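PDB 6WY9: acyl-CoA dehydrogenase domain protein Tcur3481 from Thermomonospora curvata, which probably acts as an FAD-dependent acyl-CoA dehydrogenase, binding flavin adenine dinucleotide to oxidise acyl-CoA thioesters. Local coordinates for residues R45-A50 and A83-W88; A70-L75 and V278-A283; T90-L95 and L220-T225; P134-V139 and G149-V154. All coordinates share one frame; numbering follows the deposited sequence.

Contact 1: residues R45-A50 and A83-W88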
loop_
_atom_site.group_PDB
_atom_site.type_symbol
_atom_site.label_atom_id
_atom_site.label_comp_id
_atom_site.label_asym_id
_atom_site.label_seq_id
_atom_site.Cartn_x
_atom_site.Cartn_y
_atom_site.Cartn_z
ATOM N N ARG B 45 2.599 1.037 41.782
ATOM C CA ARG B 45 3.218 0.555 43.015
ATOM C C ARG B 45 3.572 -0.926 42.917
ATOM O O ARG B 45 4.601 -1.372 43.450
ATOM C CB ARG B 45 2.293 0.808 44.202
ATOM C CG ARG B 45 2.204 2.257 44.676
ATOM C CD ARG B 45 1.364 2.347 45.980
ATOM N NE ARG B 45 0.025 1.748 45.856
ATOM C CZ ARG B 45 -0.312 0.535 46.307
ATOM N NH1 ARG B 45 0.587 -0.229 46.919
ATOM N NH2 ARG B 45 -1.554 0.079 46.149
ATOM N N GLU B 46 2.724 -1.702 42.258
ATOM C CA GLU B 46 3.011 -3.124 42.059
ATOM C C GLU B 46 4.274 -3.314 41.215
ATOM O O GLU B 46 5.141 -4.134 41.545
ATOM C CB GLU B 46 1.808 -3.798 41.384
ATOM C CG GLU B 46 0.479 -3.734 42.185
ATOM C CD GLU B 46 0.394 -4.848 43.174
ATOM O OE1 GLU B 46 0.842 -5.948 42.785
ATOM O OE2 GLU B 46 -0.066 -4.628 44.327
ATOM N N LEU B 47 4.389 -2.553 40.121
ATOM C CA LEU B 47 5.601 -2.576 39.299
ATOM C C LEU B 47 6.845 -2.210 40.097
ATOM O O LEU B 47 7.900 -2.836 39.933
ATOM C CB LEU B 47 5.453 -1.612 38.119
ATOM C CG LEU B 47 4.376 -2.099 37.141
ATOM C CD1 LEU B 47 4.056 -1.005 36.121
ATOM C CD2 LEU B 47 4.745 -3.432 36.432
ATOM N N ALA B 48 6.775 -1.133 40.890
ATOM C CA ALA B 48 7.911 -0.781 41.738
ATOM C C ALA B 48 8.273 -1.928 42.675
ATOM O O ALA B 48 9.460 -2.239 42.869
ATOM C CB ALA B 48 7.618 0.491 42.547
ATOM N N GLY B 49 7.265 -2.549 43.285
ATOM C CA GLY B 49 7.532 -3.554 44.296
ATOM C C GLY B 49 8.143 -4.808 43.720
ATOM O O GLY B 49 8.897 -5.498 44.407
ATOM N N ALA B 50 7.807 -5.135 42.461
ATOM C CA ALA B 50 8.416 -6.251 41.755
ATOM C C ALA B 50 9.796 -5.912 41.186
ATOM O O ALA B 50 10.448 -6.787 40.598
ATOM C CB ALA B 50 7.473 -6.707 40.625
ATOM N N ALA B 83 -1.700 -1.071 29.157
ATOM C CA ALA B 83 -1.812 -0.879 30.608
ATOM C C ALA B 83 -1.545 0.584 30.945
ATOM O O ALA B 83 -0.508 1.130 30.527
ATOM C CB ALA B 83 -0.839 -1.767 31.367
ATOM N N PRO B 84 -2.478 1.266 31.644
ATOM C CA PRO B 84 -2.346 2.733 31.805
ATOM C C PRO B 84 -1.375 3.174 32.898
ATOM O O PRO B 84 -1.760 3.596 33.993
ATOM C CB PRO B 84 -3.789 3.158 32.115
ATOM C CG PRO B 84 -4.362 1.965 32.894
ATOM C CD PRO B 84 -3.800 0.778 32.109
ATOM N N VAL B 85 -0.078 3.125 32.594
ATOM C CA VAL B 85 0.948 3.709 33.478
ATOM C C VAL B 85 2.002 4.396 32.618
ATOM O O VAL B 85 2.326 3.942 31.526
ATOM C CB VAL B 85 1.642 2.642 34.370
ATOM C CG1 VAL B 85 0.861 2.348 35.626
ATOM C CG2 VAL B 85 1.896 1.340 33.585
ATOM N N PRO B 86 2.590 5.500 33.137
ATOM C CA PRO B 86 3.534 6.268 32.286
ATOM C C PRO B 86 4.957 5.709 32.332
ATOM O O PRO B 86 5.906 6.360 32.796
ATOM C CB PRO B 86 3.438 7.668 32.893
ATOM C CG PRO B 86 3.393 7.347 34.397
ATOM C CD PRO B 86 2.411 6.139 34.459
ATOM N N LEU B 87 5.123 4.468 31.867
ATOM C CA LEU B 87 6.447 3.857 31.956
ATOM C C LEU B 87 7.431 4.525 30.993
ATOM O O LEU B 87 8.564 4.842 31.378
ATOM C CB LEU B 87 6.350 2.349 31.683
ATOM C CG LEU B 87 5.730 1.494 32.800
ATOM C CD1 LEU B 87 5.424 0.057 32.245
ATOM C CD2 LEU B 87 6.626 1.404 34.030
ATOM N N TRP B 88 7.023 4.758 29.735
ATOM C CA TRP B 88 8.090 5.283 28.882
ATOM C C TRP B 88 8.444 6.726 29.255
ATOM O O TRP B 88 9.640 7.044 29.323
ATOM C CB TRP B 88 7.788 5.107 27.371
ATOM C CG TRP B 88 6.833 6.072 26.716
ATOM C CD1 TRP B 88 5.498 5.865 26.445
ATOM C CD2 TRP B 88 7.141 7.389 26.213
ATOM N NE1 TRP B 88 4.967 6.982 25.833
ATOM C CE2 TRP B 88 5.944 7.933 25.701
ATOM C CE3 TRP B 88 8.299 8.177 26.201
ATOM C CZ2 TRP B 88 5.885 9.227 25.139
ATOM C CZ3 TRP B 88 8.239 9.450 25.652
ATOM C CH2 TRP B 88 7.043 9.959 25.128
#

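Contact 2: residues A70-L75 and V278-A283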
loop_
_atom_site.group_PDB
_atom_site.type_symbol
_atom_site.label_atom_id
_atom_site.label_comp_id
_atom_site.label_asym_id
_atom_site.label_seq_id
_atom_site.Cartn_x
_atom_site.Cartn_y
_atom_site.Cartn_z
ATOM N N ALA B 70 16.072 -4.237 28.713
ATOM C CA ALA B 70 15.069 -4.545 29.729
ATOM C C ALA B 70 13.897 -3.571 29.634
ATOM O O ALA B 70 12.729 -3.969 29.771
ATOM C CB ALA B 70 15.691 -4.501 31.136
ATOM N N LEU B 71 14.189 -2.285 29.415
ATOM C CA LEU B 71 13.110 -1.327 29.256
ATOM C C LEU B 71 12.195 -1.742 28.104
ATOM O O LEU B 71 10.963 -1.763 28.240
ATOM C CB LEU B 71 13.672 0.077 29.020
ATOM C CG LEU B 71 12.543 1.086 28.748
ATOM C CD1 LEU B 71 11.510 1.118 29.898
ATOM C CD2 LEU B 71 13.099 2.493 28.402
ATOM N N CYS B 72 12.785 -2.144 26.985
ATOM C CA CYS B 72 11.956 -2.504 25.830
ATOM C C CYS B 72 11.131 -3.763 26.101
ATOM O O CYS B 72 9.994 -3.879 25.624
ATOM C CB CYS B 72 12.832 -2.665 24.600
ATOM S SG CYS B 72 13.421 -1.019 23.974
ATOM N N VAL B 73 11.677 -4.720 26.860
ATOM C CA VAL B 73 10.907 -5.914 27.200
ATOM C C VAL B 73 9.708 -5.521 28.044
ATOM O O VAL B 73 8.578 -5.954 27.792
ATOM C CB VAL B 73 11.809 -6.950 27.913
ATOM C CG1 VAL B 73 11.007 -8.094 28.516
ATOM C CG2 VAL B 73 12.809 -7.514 26.935
ATOM N N LEU B 74 9.930 -4.649 29.032
ATOM C CA LEU B 74 8.826 -4.182 29.866
ATOM C C LEU B 74 7.794 -3.388 29.059
ATOM O O LEU B 74 6.585 -3.560 29.259
ATOM C CB LEU B 74 9.363 -3.330 31.013
ATOM C CG LEU B 74 8.339 -2.655 31.921
ATOM C CD1 LEU B 74 7.527 -3.688 32.764
ATOM C CD2 LEU B 74 9.034 -1.629 32.838
ATOM N N LEU B 75 8.246 -2.482 28.174
ATOM C CA LEU B 75 7.309 -1.671 27.394
ATOM C C LEU B 75 6.496 -2.522 26.428
ATOM O O LEU B 75 5.339 -2.189 26.112
ATOM C CB LEU B 75 8.069 -0.567 26.611
ATOM C CG LEU B 75 8.690 0.511 27.518
ATOM C CD1 LEU B 75 9.408 1.607 26.704
ATOM C CD2 LEU B 75 7.621 1.107 28.484
ATOM N N VAL B 278 12.243 -7.232 14.550
ATOM C CA VAL B 278 13.696 -7.285 14.346
ATOM C C VAL B 278 14.297 -5.884 14.240
ATOM O O VAL B 278 15.457 -5.671 14.603
ATOM C CB VAL B 278 14.070 -8.151 13.126
ATOM C CG1 VAL B 278 13.571 -9.600 13.348
ATOM C CG2 VAL B 278 13.554 -7.514 11.806
ATOM N N CYS B 279 13.555 -4.906 13.732
ATOM C CA CYS B 279 14.155 -3.579 13.676
ATOM C C CYS B 279 14.223 -2.947 15.054
ATOM O O CYS B 279 15.128 -2.157 15.315
ATOM C CB CYS B 279 13.391 -2.661 12.748
ATOM S SG CYS B 279 13.457 -3.201 10.955
ATOM N N LEU B 280 13.240 -3.213 15.911
ATOM C CA LEU B 280 13.362 -2.779 17.321
ATOM C C LEU B 280 14.664 -3.282 17.939
ATOM O O LEU B 280 15.443 -2.522 18.537
ATOM C CB LEU B 280 12.151 -3.299 18.124
ATOM C CG LEU B 280 12.306 -3.126 19.659
ATOM C CD1 LEU B 280 12.483 -1.645 19.967
ATOM C CD2 LEU B 280 11.050 -3.723 20.366
ATOM N N TRP B 281 14.924 -4.571 17.803
ATOM C CA TRP B 281 16.074 -5.102 18.516
ATOM C C TRP B 281 17.367 -4.650 17.863
ATOM O O TRP B 281 18.377 -4.477 18.548
ATOM C CB TRP B 281 15.916 -6.621 18.647
ATOM C CG TRP B 281 14.856 -6.847 19.741
ATOM C CD1 TRP B 281 13.532 -7.194 19.562
ATOM C CD2 TRP B 281 15.012 -6.587 21.155
ATOM N NE1 TRP B 281 12.884 -7.231 20.786
ATOM C CE2 TRP B 281 13.763 -6.851 21.771
ATOM C CE3 TRP B 281 16.095 -6.190 21.958
ATOM C CZ2 TRP B 281 13.564 -6.727 23.152
ATOM C CZ3 TRP B 281 15.899 -6.072 23.337
ATOM C CH2 TRP B 281 14.639 -6.339 23.915
ATOM N N GLN B 282 17.332 -4.339 16.572
ATOM C CA GLN B 282 18.511 -3.724 15.965
ATOM C C GLN B 282 18.776 -2.338 16.557
ATOM O O GLN B 282 19.936 -1.948 16.760
ATOM C CB GLN B 282 18.322 -3.671 14.439
ATOM C CG GLN B 282 19.457 -3.005 13.668
ATOM C CD GLN B 282 20.770 -3.762 13.815
ATOM O OE1 GLN B 282 20.789 -4.984 13.883
ATOM N NE2 GLN B 282 21.863 -3.034 13.874
ATOM N N ALA B 283 17.709 -1.560 16.800
ATOM C CA ALA B 283 17.890 -0.248 17.413
ATOM C C ALA B 283 18.479 -0.396 18.803
ATOM O O ALA B 283 19.401 0.333 19.171
ATOM C CB ALA B 283 16.553 0.493 17.481
#

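Contact 3: residues T90-L95 and L220-T225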
loop_
_atom_site.group_PDB
_atom_site.type_symbol
_atom_site.label_atom_id
_atom_site.label_comp_id
_atom_site.label_asym_id
_atom_site.label_seq_id
_atom_site.Cartn_x
_atom_site.Cartn_y
_atom_site.Cartn_z
ATOM N N THR B 90 8.491 8.198 32.273
ATOM C CA THR B 90 9.314 8.179 33.476
ATOM C C THR B 90 10.659 7.510 33.224
ATOM O O THR B 90 11.698 8.019 33.669
ATOM C CB THR B 90 8.577 7.461 34.616
ATOM O OG1 THR B 90 7.507 8.292 35.072
ATOM C CG2 THR B 90 9.505 7.191 35.800
ATOM N N LEU B 91 10.659 6.336 32.550
ATOM C CA LEU B 91 11.898 5.548 32.469
ATOM C C LEU B 91 12.847 6.042 31.377
ATOM O O LEU B 91 14.064 5.917 31.538
ATOM C CB LEU B 91 11.585 4.050 32.268
ATOM C CG LEU B 91 10.929 3.420 33.526
ATOM C CD1 LEU B 91 10.554 1.911 33.396
ATOM C CD2 LEU B 91 11.805 3.671 34.795
ATOM N N VAL B 92 12.327 6.559 30.253
ATOM C CA VAL B 92 13.200 7.261 29.306
ATOM C C VAL B 92 13.822 8.496 29.970
ATOM O O VAL B 92 15.024 8.764 29.823
ATOM C CB VAL B 92 12.438 7.623 28.005
ATOM C CG1 VAL B 92 13.273 8.527 27.093
ATOM C CG2 VAL B 92 11.993 6.332 27.215
ATOM N N ALA B 93 13.029 9.268 30.718
ATOM C CA ALA B 93 13.636 10.401 31.418
ATOM C C ALA B 93 14.700 9.917 32.384
ATOM O O ALA B 93 15.773 10.527 32.497
ATOM C CB ALA B 93 12.574 11.218 32.155
ATOM N N ALA B 94 14.437 8.794 33.075
ATOM C CA ALA B 94 15.393 8.331 34.077
ATOM C C ALA B 94 16.675 7.830 33.422
ATOM O O ALA B 94 17.775 8.025 33.959
ATOM C CB ALA B 94 14.763 7.236 34.957
ATOM N N LEU B 95 16.545 7.146 32.282
ATOM C CA LEU B 95 17.725 6.727 31.535
ATOM C C LEU B 95 18.509 7.924 31.007
ATOM O O LEU B 95 19.744 7.897 30.989
ATOM C CB LEU B 95 17.317 5.787 30.394
ATOM C CG LEU B 95 16.882 4.375 30.788
ATOM C CD1 LEU B 95 16.502 3.569 29.489
ATOM C CD2 LEU B 95 18.006 3.706 31.527
ATOM N N LEU B 220 16.169 11.493 22.276
ATOM C CA LEU B 220 15.238 11.293 21.165
ATOM C C LEU B 220 15.378 9.891 20.564
ATOM O O LEU B 220 14.376 9.241 20.244
ATOM C CB LEU B 220 15.449 12.374 20.102
ATOM C CG LEU B 220 15.083 13.805 20.520
ATOM C CD1 LEU B 220 15.605 14.790 19.491
ATOM C CD2 LEU B 220 13.575 13.981 20.703
ATOM N N ASP B 221 16.612 9.405 20.394
ATOM C CA ASP B 221 16.795 8.038 19.897
ATOM C C ASP B 221 16.212 6.987 20.849
ATOM O O ASP B 221 15.576 6.012 20.412
ATOM C CB ASP B 221 18.271 7.774 19.669
ATOM C CG ASP B 221 18.749 8.358 18.354
ATOM O OD1 ASP B 221 17.885 8.741 17.526
ATOM O OD2 ASP B 221 19.969 8.417 18.160
ATOM N N VAL B 222 16.454 7.147 22.145
ATOM C CA VAL B 222 15.913 6.215 23.129
ATOM C C VAL B 222 14.393 6.277 23.153
ATOM O O VAL B 222 13.721 5.241 23.233
ATOM C CB VAL B 222 16.497 6.512 24.517
ATOM C CG1 VAL B 222 15.690 5.740 25.611
ATOM C CG2 VAL B 222 17.975 6.190 24.545
ATOM N N ALA B 223 13.828 7.491 23.127
ATOM C CA ALA B 223 12.365 7.623 23.146
ATOM C C ALA B 223 11.732 6.988 21.909
ATOM O O ALA B 223 10.659 6.368 21.997
ATOM C CB ALA B 223 11.958 9.096 23.211
ATOM N N ARG B 224 12.353 7.194 20.741
ATOM C CA ARG B 224 11.859 6.555 19.519
ATOM C C ARG B 224 11.866 5.038 19.664
ATOM O O ARG B 224 10.911 4.346 19.250
ATOM C CB ARG B 224 12.715 6.977 18.317
ATOM C CG ARG B 224 12.496 8.452 17.862
ATOM C CD ARG B 224 13.412 8.885 16.696
ATOM N NE ARG B 224 13.119 10.265 16.224
ATOM C CZ ARG B 224 14.012 11.253 16.129
ATOM N NH1 ARG B 224 15.292 11.045 16.483
ATOM N NH2 ARG B 224 13.630 12.465 15.677
ATOM N N THR B 225 12.967 4.504 20.208
ATOM C CA THR B 225 13.111 3.065 20.412
ATOM C C THR B 225 12.077 2.573 21.412
ATOM O O THR B 225 11.408 1.567 21.187
ATOM C CB THR B 225 14.546 2.768 20.875
ATOM O OG1 THR B 225 15.469 3.254 19.889
ATOM C CG2 THR B 225 14.782 1.285 21.079
#

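Contact 4: residues P134-V139 and G149-V154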
loop_
_atom_site.group_PDB
_atom_site.type_symbol
_atom_site.label_atom_id
_atom_site.label_comp_id
_atom_site.label_asym_id
_atom_site.label_seq_id
_atom_site.Cartn_x
_atom_site.Cartn_y
_atom_site.Cartn_z
ATOM N N PRO B 134 13.973 22.588 19.041
ATOM C CA PRO B 134 12.864 23.179 19.808
ATOM C C PRO B 134 12.839 24.695 19.661
ATOM O O PRO B 134 13.883 25.353 19.691
ATOM C CB PRO B 134 13.162 22.779 21.264
ATOM C CG PRO B 134 14.387 21.917 21.233
ATOM C CD PRO B 134 15.019 21.989 19.886
ATOM N N GLY B 135 11.626 25.255 19.541
ATOM C CA GLY B 135 11.469 26.703 19.624
ATOM C C GLY B 135 11.524 27.238 21.045
ATOM O O GLY B 135 11.868 28.403 21.261
ATOM N N CYS B 136 11.187 26.412 22.023
ATOM C CA CYS B 136 11.390 26.780 23.414
ATOM C C CYS B 136 12.830 27.236 23.621
ATOM O O CYS B 136 13.769 26.643 23.076
ATOM C CB CYS B 136 11.041 25.584 24.310
ATOM S SG CYS B 136 10.903 26.015 26.110
ATOM N N THR B 137 12.993 28.346 24.344
ATOM C CA THR B 137 14.282 29.010 24.511
ATOM C C THR B 137 14.875 28.725 25.886
ATOM O O THR B 137 14.146 28.601 26.875
ATOM C CB THR B 137 14.126 30.521 24.340
ATOM O OG1 THR B 137 13.522 30.768 23.069
ATOM C CG2 THR B 137 15.473 31.195 24.374
ATOM N N ALA B 138 16.209 28.655 25.946
ATOM C CA ALA B 138 16.925 28.497 27.209
ATOM C C ALA B 138 17.921 29.645 27.347
ATOM O O ALA B 138 18.752 29.845 26.451
ATOM C CB ALA B 138 17.636 27.136 27.264
ATOM N N VAL B 139 17.824 30.408 28.429
ATOM C CA VAL B 139 18.677 31.572 28.685
ATOM C C VAL B 139 19.588 31.251 29.868
ATOM O O VAL B 139 19.105 30.718 30.874
ATOM C CB VAL B 139 17.843 32.841 28.971
ATOM C CG1 VAL B 139 18.729 34.032 29.284
ATOM C CG2 VAL B 139 16.961 33.155 27.778
ATOM N N GLY B 149 8.773 29.441 26.647
ATOM C CA GLY B 149 8.162 28.878 25.465
ATOM C C GLY B 149 6.955 28.068 25.893
ATOM O O GLY B 149 6.463 28.213 27.019
ATOM N N THR B 150 6.501 27.213 24.984
ATOM C CA THR B 150 5.394 26.302 25.257
ATOM C C THR B 150 5.761 24.945 24.704
ATOM O O THR B 150 6.409 24.865 23.654
ATOM C CB THR B 150 4.121 26.751 24.571
ATOM O OG1 THR B 150 4.421 26.829 23.186
ATOM C CG2 THR B 150 3.711 28.136 25.021
ATOM N N LYS B 151 5.320 23.884 25.374
ATOM C CA LYS B 151 5.478 22.534 24.846
ATOM C C LYS B 151 4.105 21.890 24.725
ATOM O O LYS B 151 3.185 22.198 25.499
ATOM C CB LYS B 151 6.369 21.657 25.736
ATOM C CG LYS B 151 7.637 22.333 26.209
ATOM C CD LYS B 151 8.609 22.680 25.039
ATOM C CE LYS B 151 9.236 21.415 24.397
ATOM N NZ LYS B 151 10.169 21.814 23.312
ATOM N N ALA B 152 3.965 21.007 23.752
ATOM C CA ALA B 152 2.672 20.431 23.422
ATOM C C ALA B 152 2.488 19.059 24.066
ATOM O O ALA B 152 3.375 18.201 23.998
ATOM C CB ALA B 152 2.527 20.302 21.890
ATOM N N VAL B 153 1.282 18.823 24.598
ATOM C CA VAL B 153 0.811 17.475 24.908
ATOM C C VAL B 153 1.897 16.667 25.608
ATOM O O VAL B 153 2.277 15.573 25.166
ATOM C CB VAL B 153 0.288 16.715 23.654
ATOM C CG1 VAL B 153 -1.060 17.294 23.165
ATOM C CG2 VAL B 153 1.317 16.630 22.501
ATOM N N VAL B 154 2.355 17.172 26.736
ATOM C CA VAL B 154 3.288 16.436 27.582
ATOM C C VAL B 154 2.577 15.243 28.203
ATOM O O VAL B 154 1.545 15.426 28.861
ATOM C CB VAL B 154 3.850 17.371 28.667
ATOM C CG1 VAL B 154 4.783 16.608 29.598
ATOM C CG2 VAL B 154 4.506 18.563 27.976
#

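Contact 1: residues R45-A50 and A83-W88
In the N-terminal helical domain of the acyl-CoA dehydrogenase fold, Leu-47 on helix 41-49 meets Val-85 and Leu-87 where a loop leads into helix 87-100. One methyl does the work: Leu-47 CD1 lies 4.1 Å from Val-85 CG2 and 4.1 Å from Leu-87 CD2, bridging a loop residue and the first residue of the helix. Leu-47 and Val-85 approach tip to tip, whereas Leu-47 and Leu-87 pass at a slant. Val-85 CG1 stands opposite its carbonyl carbon (chi1 -84°), which puts CG2 between the backbone N and that carbon and turns it to Leu-47. The loop makes two inverse gamma turns, centred on Pro-84 and Pro-86. In the first, Val-85 N donates to Ala-83 O at 2.9 Å; the second is closed by a weak bond from Leu-87 N to Val-85 O. Pro-86 is the N-cap of the helix that follows, and Gln-78 of helix 67-80 gives its NE2 to Ala-83 O. Ile-19 and Phe-20 of helix 5-23 add to the same apolar surroundings. Because only methyl groups meet between the two segments, with all three side chains buried, the attraction rests on dispersion and exclusion of water rather than on directional bonds.

Contact 2: residues A70-L75 and V278-A283
Trp-281 and Leu-280 of helix 260-288 reach across to Cys-72 and Val-73 of helix 67-80, and their bulk fills a wide gap between nearly antiparallel segments. The axes come no closer than 11.3 Å and run at 150° to each other. The main bump is the indole, whose six-membered ring points its rim at helix 67-80. Val-73 CG2 sits at that edge, near the ring plane, 3.7 Å from Trp-281 CH2 and 3.9 Å from Trp-281 CZ2. Val-73 holds CG1 anti to its backbone N (chi1 169°), which leaves CG2 beside that N and facing the indole. The same corner meets Cys-72 at a slant, with Cys-72 CB 4.2 Å from Trp-281 CH2. The bond from CA to CB of Trp-281 does not aim at the other helix; the length of the indole brings its far end there. Beside it, Leu-280 supplies a second, shorter bump, and its CD1 is 4.2 Å from Cys-72 SG. Cys-72 thus fits between the leucine methyl and the far end of the indole. Leu-280 also lies over one face of the indole, its CG 4.2 Å above the plane of Trp-281 and offset toward the rim. Helix 215-248 flanks the junction, with Ala-229 against Cys-72 and Leu-232 against Leu-280. Leu-12 of helix 5-23 packs on Val-73, while Cys-279 and Ala-283 turn to helix 295-319.

Contact 3: residues T90-L95 and L220-T225
Val-92 of helix 87-100 and Val-222 of helix 215-248 lie side by side in opposite directions, sliding past each other with their methyls in contact. Val-222 CG1 fits against both methyls of Val-92, 4.0 Å from Val-92 CG1 and 4.1 Å from Val-92 CG2. In turn, Val-92 CG1 occupies the notch between Val-222 CG1 and Ala-223, with Ala-223 CB at 4.1 Å. Both valines place CG1 opposite the backbone N and next to the carbonyl carbon (chi1 172° for Val-92, 167° for Val-222), an orientation that brings the two CG1 methyls against each other. Val-92 CG1 also packs at 4.1 Å from Ala-223 N. The small alanine side chain lets the chains draw together until Val-92 CA and Ala-223 CA are 6.2 Å apart. Within helix 215-248, Asp-221 O receives two donors one turn on, Thr-225 N and Thr-225 OG1, which reach it from opposite faces of its plane. The hydroxyl bond, Thr-225 OG1 to Asp-221 O, measures 2.8 Å. Asp-221 OD1 lies in the plane of the Arg-224 guanidinium, at its edge, but the salt bridge to Arg-224 NH1 is long at 3.6 Å. Leu-68 of helix 67-80 and Leu-344 of a loop also pack on this seam. Such close, apolar docking joins the N-terminal helical domain to the first long helix of the C-terminal bundle, the arrangement expected of the acyl-CoA dehydrogenase fold.

Contact 4: residues P134-V139 and G149-V154
Cys-136 and Gly-149 bring their backbones to 4.4 Å between CA atoms, where a beta hairpin of strands 137-141 and 144-154 opens out and the chain turns a corner at Gly-149. The hairpin belongs to the beta domain of the acyl-CoA dehydrogenase fold; its pairing continues just beyond this point through backbone bonds of Thr-137 with Ser-148. With no side chain on Gly-149, the two backbones can come this close. Past the corner, Lys-151 folds its chain back toward Cys-136, bent at chi2 (-65°) and chi3 (-69°). The bends lay its methylene groups on the cysteine, with Lys-151 CD 3.9 Å from Cys-136 CB, and carry the amino group over to Pro-134, where Lys-151 NZ is 3.8 Å from Pro-134 CB. The ammonium end finds its polar partners beyond the two segments, in a salt bridge to Glu-125 and a hydrogen bond to Ser-166 O. Glu-125 OE2 also accepts from Cys-136 N, and its OE1 accepts from Gly-135 N, so one carboxylate ties the loop and the buried lysine together. This probably favours a charged lysine. Cys-136 swings its sulfur away from its own backbone N (chi1 -168°), placing SG 4.0 Å from Gly-149 CA.

How the contacts relate
Contacts 1, 2 and 3 form a continuous helical interior, whereas contact 4 lies apart in the beta domain. Contacts 2 and 3, with centres about 12 Å apart, touch directly: Leu-280 CD1 is 3.6 Å from Thr-225 O, and Leu-71 CD1 is 3.7 Å from Leu-91 CD1. Contacts 1 and 2 join through Leu-87 CB and Leu-75 CD2 at 3.7 Å, and contacts 1 and 3 share helix 87-100. Contact 4 is centred about 18 Å from contact 3, with nearest atoms about 7 Å apart, and lies across the chain's centre from contact 2. All four are away from the flavin pocket, whose residues include Arg-249, Phe-259 and His-317.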